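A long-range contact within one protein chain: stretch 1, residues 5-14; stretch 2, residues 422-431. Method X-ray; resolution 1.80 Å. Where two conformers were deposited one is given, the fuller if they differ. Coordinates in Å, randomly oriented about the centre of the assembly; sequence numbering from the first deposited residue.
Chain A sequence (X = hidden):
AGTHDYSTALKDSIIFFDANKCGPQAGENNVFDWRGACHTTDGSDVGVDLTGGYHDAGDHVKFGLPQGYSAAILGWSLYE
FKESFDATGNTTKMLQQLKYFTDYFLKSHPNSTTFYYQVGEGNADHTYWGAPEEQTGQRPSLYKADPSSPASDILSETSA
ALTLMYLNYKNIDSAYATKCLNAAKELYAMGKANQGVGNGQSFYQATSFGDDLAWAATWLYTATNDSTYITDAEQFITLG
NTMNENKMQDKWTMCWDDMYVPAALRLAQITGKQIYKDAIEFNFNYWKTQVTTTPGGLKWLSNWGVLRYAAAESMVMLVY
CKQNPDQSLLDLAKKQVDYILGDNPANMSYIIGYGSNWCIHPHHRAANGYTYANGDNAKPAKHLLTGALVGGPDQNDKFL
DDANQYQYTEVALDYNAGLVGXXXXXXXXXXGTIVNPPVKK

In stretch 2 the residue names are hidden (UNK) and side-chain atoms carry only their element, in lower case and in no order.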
ATOM      1  N   ASP A   5     -10.368   8.315  18.596  1.00 20.34           N
ATOM      2  CA  ASP A   5     -10.877   6.964  18.379  1.00 18.66           C
ATOM      3  C   ASP A   5     -10.080   6.276  17.273  1.00 17.94           C
ATOM      4  O   ASP A   5     -10.511   6.232  16.118  1.00 18.43           O
ATOM      5  CB  ASP A   5     -12.360   7.016  17.995  1.00 20.13           C
ATOM      6  CG  ASP A   5     -13.003   5.638  17.944  1.00 20.48           C
ATOM      7  OD1 ASP A   5     -12.303   4.633  18.192  1.00 19.53           O
ATOM      8  OD2 ASP A   5     -14.216   5.563  17.658  1.00 21.52           O
ATOM      9  N   TYR A   6      -8.916   5.742  17.632  1.00 16.59           N
ATOM     10  CA  TYR A   6      -8.056   5.060  16.667  1.00 15.80           C
ATOM     11  C   TYR A   6      -8.655   3.733  16.213  1.00 15.42           C
ATOM     12  O   TYR A   6      -8.399   3.279  15.102  1.00 15.03           O
ATOM     13  CB  TYR A   6      -6.676   4.797  17.272  1.00 15.21           C
ATOM     14  CG  TYR A   6      -5.951   6.044  17.732  1.00 16.32           C
ATOM     15  CD1 TYR A   6      -5.580   7.036  16.826  1.00 15.89           C
ATOM     16  CD2 TYR A   6      -5.648   6.234  19.077  1.00 17.75           C
ATOM     17  CE1 TYR A   6      -4.925   8.192  17.255  1.00 16.15           C
ATOM     18  CE2 TYR A   6      -4.995   7.382  19.514  1.00 17.53           C
ATOM     19  CZ  TYR A   6      -4.637   8.356  18.601  1.00 17.40           C
ATOM     20  OH  TYR A   6      -4.011   9.498  19.038  1.00 14.84           O
ATOM     21  N   SER A   7      -9.448   3.119  17.085  0.50 15.67           N
ATOM     22  CA  SER A   7     -10.086   1.843  16.788  0.50 17.04           C
ATOM     23  C   SER A   7     -11.032   1.927  15.593  0.50 16.12           C
ATOM     24  O   SER A   7     -10.967   1.099  14.679  0.50 15.63           O
ATOM     25  CB  SER A   7     -10.860   1.354  18.016  0.50 18.27           C
ATOM     26  OG  SER A   7     -11.472   0.102  17.768  0.50 22.95           O
ATOM     27  N   THR A   8     -11.915   2.923  15.605  1.00 15.11           N
ATOM     28  CA  THR A   8     -12.874   3.104  14.525  1.00 14.41           C
ATOM     29  C   THR A   8     -12.165   3.504  13.236  1.00 13.95           C
ATOM     30  O   THR A   8     -12.548   3.074  12.149  1.00 13.95           O
ATOM     31  CB  THR A   8     -13.928   4.170  14.889  1.00 16.21           C
ATOM     32  OG1 THR A   8     -14.674   3.730  16.031  1.00 16.65           O
ATOM     33  CG2 THR A   8     -14.894   4.389  13.730  1.00 16.75           C
ATOM     34  N   ALA A   9     -11.128   4.324  13.354  1.00 11.35           N
ATOM     35  CA  ALA A   9     -10.381   4.751  12.175  1.00 10.53           C
ATOM     36  C   ALA A   9      -9.731   3.529  11.529  1.00 10.29           C
ATOM     37  O   ALA A   9      -9.717   3.398  10.306  1.00 10.19           O
ATOM     38  CB  ALA A   9      -9.318   5.772  12.561  1.00 10.01           C
ATOM     39  N   LEU A  10      -9.190   2.636  12.353  1.00 10.19           N
ATOM     40  CA  LEU A  10      -8.553   1.429  11.837  1.00  9.75           C
ATOM     41  C   LEU A  10      -9.560   0.599  11.047  1.00 11.28           C
ATOM     42  O   LEU A  10      -9.289   0.201   9.914  1.00 11.57           O
ATOM     43  CB  LEU A  10      -7.978   0.586  12.978  1.00 10.26           C
ATOM     44  CG  LEU A  10      -7.352  -0.745  12.546  1.00 11.26           C
ATOM     45  CD1 LEU A  10      -6.203  -0.486  11.569  1.00  9.78           C
ATOM     46  CD2 LEU A  10      -6.851  -1.496  13.770  1.00 12.13           C
ATOM     47  N   LYS A  11     -10.719   0.343  11.647  1.00  9.06           N
ATOM     48  CA  LYS A  11     -11.763  -0.432  10.984  1.00  9.53           C
ATOM     49  C   LYS A  11     -12.114   0.188   9.638  1.00 10.20           C
ATOM     50  O   LYS A  11     -12.216  -0.512   8.631  1.00  9.40           O
ATOM     51  CB  LYS A  11     -13.029  -0.490  11.843  1.00 11.33           C
ATOM     52  CG  LYS A  11     -14.153  -1.294  11.187  1.00 16.36           C
ATOM     53  CD  LYS A  11     -15.467  -1.210  11.958  1.00 22.09           C
ATOM     54  CE  LYS A  11     -16.097   0.169  11.848  1.00 24.31           C
ATOM     55  NZ  LYS A  11     -17.439   0.225  12.504  1.00 29.58           N
ATOM     56  N   ASP A  12     -12.304   1.505   9.626  1.00  8.38           N
ATOM     57  CA  ASP A  12     -12.646   2.196   8.390  1.00  8.34           C
ATOM     58  C   ASP A  12     -11.550   2.086   7.333  1.00  6.51           C
ATOM     59  O   ASP A  12     -11.847   1.850   6.171  1.00  8.22           O
ATOM     60  CB  ASP A  12     -12.914   3.683   8.642  1.00  7.87           C
ATOM     61  CG  ASP A  12     -14.183   3.934   9.431  1.00 13.64           C
ATOM     62  OD1 ASP A  12     -15.070   3.055   9.464  1.00 12.25           O
ATOM     63  OD2 ASP A  12     -14.299   5.034  10.008  1.00 15.08           O
ATOM     64  N   SER A  13     -10.293   2.258   7.738  1.00  7.42           N
ATOM     65  CA  SER A  13      -9.171   2.207   6.798  1.00  7.66           C
ATOM     66  C   SER A  13      -9.035   0.849   6.112  1.00  7.75           C
ATOM     67  O   SER A  13      -8.543   0.758   4.984  1.00  7.58           O
ATOM     68  CB  SER A  13      -7.860   2.582   7.506  1.00  8.65           C
ATOM     69  OG  SER A  13      -7.489   1.616   8.472  1.00 12.89           O
ATOM     70  N   ILE A  14      -9.474  -0.204   6.791  1.00  6.16           N
ATOM     71  CA  ILE A  14      -9.420  -1.550   6.226  1.00  7.46           C
ATOM     72  C   ILE A  14     -10.606  -1.744   5.283  1.00  9.21           C
ATOM     73  O   ILE A  14     -10.474  -2.333   4.212  1.00  8.16           O
ATOM     74  CB  ILE A  14      -9.484  -2.616   7.332  1.00  7.07           C
ATOM     75  CG1 ILE A  14      -8.250  -2.503   8.229  1.00  9.79           C
ATOM     76  CG2 ILE A  14      -9.595  -4.009   6.712  1.00  7.34           C
ATOM     77  CD1 ILE A  14      -8.359  -3.297   9.521  1.00 10.08           C
ATOM     78  N   UNK A 422      -0.010   2.551  10.418  1.00 11.48           N
ATOM     79  CA  UNK A 422       0.205   3.531  11.474  1.00  9.84           C
ATOM     80  C   UNK A 422      -0.925   3.506  12.504  1.00  9.62           C
ATOM     81  O   UNK A 422      -0.681   3.664  13.700  1.00 10.80           O
ATOM     82  c   UNK A 422       0.979   5.884  11.972  1.00  9.97           C
ATOM     83  c   UNK A 422      -0.939   5.526  10.397  1.00  8.20           C
ATOM     84  c   UNK A 422       0.381   4.975  10.900  1.00  9.96           C
ATOM     85  N   UNK A 423      -2.160   3.306  12.052  1.00  9.45           N
ATOM     86  CA  UNK A 423      -3.283   3.245  12.982  1.00  9.07           C
ATOM     87  C   UNK A 423      -3.157   2.013  13.880  1.00 10.62           C
ATOM     88  O   UNK A 423      -3.460   2.068  15.074  1.00 11.69           O
ATOM     89  c   UNK A 423      -5.016   4.581  11.626  1.00  9.40           C
ATOM     90  c   UNK A 423      -4.611   3.226  12.220  1.00  8.03           C
ATOM     91  c   UNK A 423      -5.253   5.574  12.762  1.00 11.92           C
ATOM     92  c   UNK A 423      -6.268   4.439  10.776  1.00 10.88           C
ATOM     93  N   UNK A 424      -2.709   0.899  13.313  1.00 11.57           N
ATOM     94  CA  UNK A 424      -2.535  -0.318  14.103  1.00 11.73           C
ATOM     95  C   UNK A 424      -1.465  -0.049  15.159  1.00 11.82           C
ATOM     96  O   UNK A 424      -1.584  -0.480  16.310  1.00 13.04           O
ATOM     97  c   UNK A 424      -2.118  -1.485  13.205  1.00 11.71           C
ATOM     98  N   UNK A 425      -0.422   0.676  14.764  1.00 11.14           N
ATOM     99  CA  UNK A 425       0.641   1.004  15.698  1.00 12.06           C
ATOM    100  C   UNK A 425       0.177   1.994  16.754  1.00 13.06           C
ATOM    101  O   UNK A 425       0.589   1.915  17.911  1.00 14.07           O
ATOM    102  N   UNK A 426      -0.682   2.930  16.363  1.00 13.04           N
ATOM    103  CA  UNK A 426      -1.192   3.930  17.297  1.00 14.84           C
ATOM    104  C   UNK A 426      -1.971   3.253  18.418  1.00 15.09           C
ATOM    105  O   UNK A 426      -1.861   3.630  19.585  1.00 15.67           O
ATOM    106  c   UNK A 426      -2.089   4.923  16.566  1.00 15.52           C
ATOM    107  N   UNK A 427      -2.765   2.252  18.056  1.00 14.40           N
ATOM    108  CA  UNK A 427      -3.557   1.527  19.035  1.00 15.15           C
ATOM    109  C   UNK A 427      -2.661   0.861  20.074  1.00 15.51           C
ATOM    110  O   UNK A 427      -2.998   0.814  21.256  1.00 15.65           O
ATOM    111  c   UNK A 427      -6.391   0.276  16.688  1.00 16.28           C
ATOM    112  c   UNK A 427      -5.052  -0.481  19.361  1.00 16.93           C
ATOM    113  c   UNK A 427      -4.445   0.470  18.337  1.00 15.32           C
ATOM    114  c   UNK A 427      -5.545   1.185  17.546  1.00 14.88           C
ATOM    115  N   UNK A 428      -1.512   0.365  19.632  1.00 15.09           N
ATOM    116  CA  UNK A 428      -0.571  -0.300  20.525  1.00 17.47           C
ATOM    117  C   UNK A 428       0.122   0.648  21.499  1.00 17.24           C
ATOM    118  O   UNK A 428       0.214   0.366  22.691  1.00 18.15           O
ATOM    119  c   UNK A 428       2.658  -2.318  19.672  1.00 25.07           C
ATOM    120  c   UNK A 428       0.492  -1.042  19.708  1.00 19.13           C
ATOM    121  n   UNK A 428       3.398  -3.795  21.551  1.00 28.64           N
ATOM    122  c   UNK A 428       1.607  -1.656  20.546  1.00 22.36           C
ATOM    123  c   UNK A 428       3.829  -2.826  20.503  1.00 27.97           C
ATOM    124  N   UNK A 429       0.595   1.779  20.992  1.00 15.98           N
ATOM    125  CA  UNK A 429       1.321   2.740  21.812  1.00 17.51           C
ATOM    126  C   UNK A 429       0.505   3.806  22.530  1.00 19.57           C
ATOM    127  O   UNK A 429       0.869   4.229  23.628  1.00 20.60           O
ATOM    128  c   UNK A 429       5.600   0.843  19.774  1.00 20.19           C
ATOM    129  c   UNK A 429       2.386   3.426  20.960  1.00 17.15           C
ATOM    130  c   UNK A 429       4.650   1.246  18.845  1.00 18.87           C
ATOM    131  c   UNK A 429       5.504   1.276  21.093  1.00 20.00           C
ATOM    132  c   UNK A 429       4.458   2.111  21.472  1.00 18.21           C
ATOM    133  c   UNK A 429       3.504   2.521  20.548  1.00 16.80           C
ATOM    134  c   UNK A 429       3.610   2.081  19.237  1.00 16.33           C
ATOM    135  N   UNK A 430      -0.592   4.243  21.924  1.00 19.87           N
ATOM    136  CA  UNK A 430      -1.409   5.291  22.524  1.00 23.56           C
ATOM    137  C   UNK A 430      -2.814   4.835  22.886  1.00 26.00           C
ATOM    138  O   UNK A 430      -3.480   5.461  23.708  1.00 27.31           O
ATOM    139  c   UNK A 430      -0.202   6.779  20.858  1.00 22.33           C
ATOM    140  c   UNK A 430       0.944   7.108  21.574  1.00 23.26           C
ATOM    141  c   UNK A 430       1.069   6.960  18.805  1.00 21.43           C
ATOM    142  c   UNK A 430      -0.128   6.708  19.472  1.00 21.21           C
ATOM    143  c   UNK A 430      -1.493   6.481  21.567  1.00 22.40           C
ATOM    144  c   UNK A 430       2.146   7.362  20.918  1.00 22.99           C
ATOM    145  c   UNK A 430       2.208   7.287  19.529  1.00 21.67           C
ATOM    146  N   UNK A 431      -3.261   3.750  22.261  1.00 29.83           N
ATOM    147  CA  UNK A 431      -4.594   3.233  22.521  1.00 33.22           C
ATOM    148  C   UNK A 431      -4.830   2.871  23.973  1.00 35.58           C
ATOM    149  O   UNK A 431      -5.733   3.473  24.595  1.00 38.23           O
TER

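Position 422 carries three side-chain carbons, one bonded to CA and bearing the other two; a fork at the first carbon with nothing beyond it defines valine. The side chain of Val-422 is out of reach of stretch 1 and takes no part in the contact.

Position 423 has four carbons forked at the second, the pattern of leucine. Its CA-to-CB bond points toward stretch 1, and its side chain settles among Tyr-6, Ala-9, Leu-10 and Ser-13, a knob in a hole formed by one helical patch. With the residue assigned as Leu-423, the fit can be measured: CD1 lies 3.8 Å from Ala-9 CB and 3.8 Å from Ser-13 OG, while CD2 lies 4.3 Å from Tyr-6 CD1. The Ser-13 hydroxyl donates to Leu-10 O, with OG 2.7 Å from that oxygen, so this polar group is satisfied within its own helix while it lines an apolar pocket.

Position 424 has a single carbon, pointing sideways, and the residue approaches Leu-10 most closely through its backbone; one carbon means alanine. N of Ala-424 lies 4.1 Å from Leu-10 CD1.

Position 425 has no side-chain atoms and is glycine. Gly-425 makes no contact, and even an ideal CB would find nothing of stretch 1 within 5.5 Å.

Position 426 again has one carbon, this time pointing toward stretch 1 and resting against the ring of Tyr-6; it is alanine. CB of Ala-426 sits 4.2 Å from the centroid of the Tyr-6 ring (CG, CD1, CD2, CE1, CE2, CZ), only 17° off the ring normal. That places the methyl over a ring face, a CH-pi contact.

Position 427 shows four carbons forked at the first, with one arm two carbons long, and they reach Tyr-6 and Leu-10; this is isoleucine. The CA-to-CB bond of Ile-427 points sideways, but the end of the chain comes nearer: CD1 reaches 3.4 Å from Leu-10 CD2, and CG1 is 3.8 Å from Tyr-6 CB.

Position 428 has four carbons in a row ending in nitrogen, a lysine. Lys-428 is exposed and its side chain is out of reach of stretch 1.

Position 429 has one carbon followed by a six-carbon ring without a hydroxyl, therefore phenylalanine; Phe-429 is out of reach.

Position 430 has the same composition, but its CA-to-CB bond points toward stretch 1 and it touches Tyr-6; it is also phenylalanine. CB of Phe-430 is 4.2 Å from Tyr-6 CE2.

Position 431 has no side-chain atoms and is glycine. An ideal CB on Gly-431 would lie 2.2 Å from Ile-427 O, a clash.

The contact joins two nearly antiparallel helices, their axes 9.2 Å apart at closest approach and their directions 158° apart. Leu-10 CA lies 5.7 Å from Leu-423 CA. Tyr-6 CA lies 6.2 Å from Ile-427 CA. No hydrogen bond crosses the interface; apolar packing buries 426 Å², with Tyr-6 and Leu-423 the most heavily covered residues.

Stretch 2 422-431: VLAGAIKFFG
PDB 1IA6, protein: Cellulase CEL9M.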